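PDB 3ODT: protein DOA1 from Saccharomyces cerevisiae, which probably binds ubiquitin through its WD40 beta-propeller domain and so helps regulate the turnover of F-box proteins. Local coordinates for residues A[164-168]-A[177-181]. Residues are numbered along the deposited sequence; the frame is centred on the assembly and turned at random.
Sequences DKTIK and KTFSG
Lys-168 and Thr-178 lie side by side on one face of an antiparallel hairpin, as a non-hydrogen-bonded pair. The lysine chain runs extended until a bend at its end (chi4 -69°) turns NZ to donate a hydrogen bond to Thr-178 OG1, 2.9 Å away; a long chain can run beside the threonine and still bring a donor to its hydroxyl. With an alanine here, Thr-178 OG1 would probably lose its ammonium partner and the threonine the lysine chain along its flank. Thr-166 sets CB and its methyl CG2 against Thr-178 CG2, the methyl also reaching Ser-180 CB. Its hydroxyl turns instead to Asp-164: Thr-166 OG1 lies 2.7 Å from Asp-164 OD1, which also accepts from Thr-166 N in an Asx turn just ahead of strand 167-171. On the opposite face Ile-167 and Phe-179, large apolar groups suited to burial toward the next blade, cross obliquely, Ile-167 CG2 4.0 Å from Phe-179 CD2, with Ile-167 O in the ring plane at its edge. Their two backbone bonds are both straight, but Phe-179 N lies nearly on the Ile-167 C=O axis, whereas Ile-167 N meets Phe-179 O at 139°. Strands 167-171 and 174-179 are the outer pair of a four-stranded propeller blade; Ile-167 and Phe-179 pack against Phe-198 of the next blade, the phenylalanine rings edge-to-face.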
loop_
_atom_site.group_PDB
_atom_site.type_symbol
_atom_site.label_atom_id
_atom_site.label_comp_id
_atom_site.label_asym_id
_atom_site.label_seq_id
_atom_site.Cartn_x
_atom_site.Cartn_y
_atom_site.Cartn_z
ATOM N N ASP A 164 -12.167 -4.686 12.399
ATOM C CA ASP A 164 -12.674 -4.836 13.765
ATOM C C ASP A 164 -12.330 -3.619 14.637
ATOM O O ASP A 164 -12.610 -3.594 15.820
ATOM C CB ASP A 164 -12.240 -6.171 14.401
ATOM C CG ASP A 164 -10.754 -6.240 14.746
ATOM O OD1 ASP A 164 -10.036 -5.229 14.659
ATOM O OD2 ASP A 164 -10.288 -7.346 15.096
ATOM N N LYS A 165 -11.787 -2.590 13.997
ATOM C CA LYS A 165 -11.502 -1.283 14.613
ATOM C C LYS A 165 -10.254 -1.287 15.498
ATOM O O LYS A 165 -10.064 -0.401 16.299
ATOM C CB LYS A 165 -12.718 -0.717 15.354
ATOM C CG LYS A 165 -13.964 -0.722 14.506
ATOM C CD LYS A 165 -15.123 -0.014 15.188
ATOM C CE LYS A 165 -15.628 -0.826 16.373
ATOM N NZ LYS A 165 -16.794 -0.180 17.096
ATOM N N THR A 166 -9.408 -2.303 15.332
ATOM C CA THR A 166 -8.182 -2.393 16.118
ATOM C C THR A 166 -6.961 -2.541 15.223
ATOM O O THR A 166 -7.057 -2.961 14.052
ATOM C CB THR A 166 -8.174 -3.575 17.112
ATOM O OG1 THR A 166 -7.975 -4.803 16.388
ATOM C CG2 THR A 166 -9.457 -3.630 17.980
ATOM N N ILE A 167 -5.822 -2.194 15.813
ATOM C CA ILE A 167 -4.479 -2.436 15.280
ATOM C C ILE A 167 -3.850 -3.429 16.252
ATOM O O ILE A 167 -4.000 -3.254 17.457
ATOM C CB ILE A 167 -3.663 -1.131 15.214
ATOM C CG1 ILE A 167 -4.334 -0.194 14.199
ATOM C CG2 ILE A 167 -2.240 -1.398 14.791
ATOM C CD1 ILE A 167 -4.406 1.203 14.636
ATOM N N LYS A 168 -3.180 -4.467 15.752
ATOM C CA LYS A 168 -2.516 -5.421 16.624
ATOM C C LYS A 168 -1.045 -5.493 16.295
ATOM O O LYS A 168 -0.680 -5.549 15.106
ATOM C CB LYS A 168 -3.150 -6.809 16.524
ATOM C CG LYS A 168 -4.516 -6.892 17.204
ATOM C CD LYS A 168 -5.263 -8.195 16.932
ATOM C CE LYS A 168 -6.684 -8.154 17.538
ATOM N NZ LYS A 168 -6.668 -8.165 19.013
ATOM N N LYS A 177 0.199 -6.949 21.698
ATOM C CA LYS A 177 -0.519 -5.734 22.074
ATOM C C LYS A 177 -1.634 -5.388 21.092
ATOM O O LYS A 177 -1.453 -5.530 19.874
ATOM C CB LYS A 177 0.462 -4.567 22.157
ATOM C CG LYS A 177 -0.147 -3.295 22.768
ATOM C CD LYS A 177 0.940 -2.248 23.024
ATOM C CE LYS A 177 0.390 -1.022 23.715
ATOM N NZ LYS A 177 -0.031 -1.230 25.135
ATOM N N THR A 178 -2.759 -4.938 21.632
ATOM C CA THR A 178 -3.878 -4.452 20.830
ATOM C C THR A 178 -4.104 -2.983 21.111
ATOM O O THR A 178 -4.089 -2.549 22.267
ATOM C CB THR A 178 -5.158 -5.263 21.107
ATOM O OG1 THR A 178 -4.936 -6.624 20.737
ATOM C CG2 THR A 178 -6.299 -4.746 20.293
ATOM N N PHE A 179 -4.239 -2.215 20.032
ATOM C CA PHE A 179 -4.546 -0.789 20.092
ATOM C C PHE A 179 -6.009 -0.609 19.664
ATOM O O PHE A 179 -6.338 -0.574 18.470
ATOM C CB PHE A 179 -3.616 0.001 19.157
ATOM C CG PHE A 179 -2.141 -0.251 19.388
ATOM C CD1 PHE A 179 -1.395 0.582 20.214
ATOM C CD2 PHE A 179 -1.494 -1.296 18.743
ATOM C CE1 PHE A 179 -0.059 0.357 20.422
ATOM C CE2 PHE A 179 -0.169 -1.550 18.957
ATOM C CZ PHE A 179 0.565 -0.717 19.785
ATOM N N SER A 180 -6.895 -0.496 20.647
ATOM C CA SER A 180 -8.340 -0.427 20.395
ATOM C C SER A 180 -8.858 0.994 20.530
ATOM O O SER A 180 -10.028 1.265 20.226
ATOM C CB SER A 180 -9.105 -1.320 21.354
ATOM O OG SER A 180 -9.004 -0.802 22.665
ATOM N N GLY A 181 -7.990 1.898 20.969
ATOM C CA GLY A 181 -8.385 3.289 21.174
ATOM C C GLY A 181 -7.930 4.308 20.135
ATOM O O GLY A 181 -7.988 5.520 20.389
#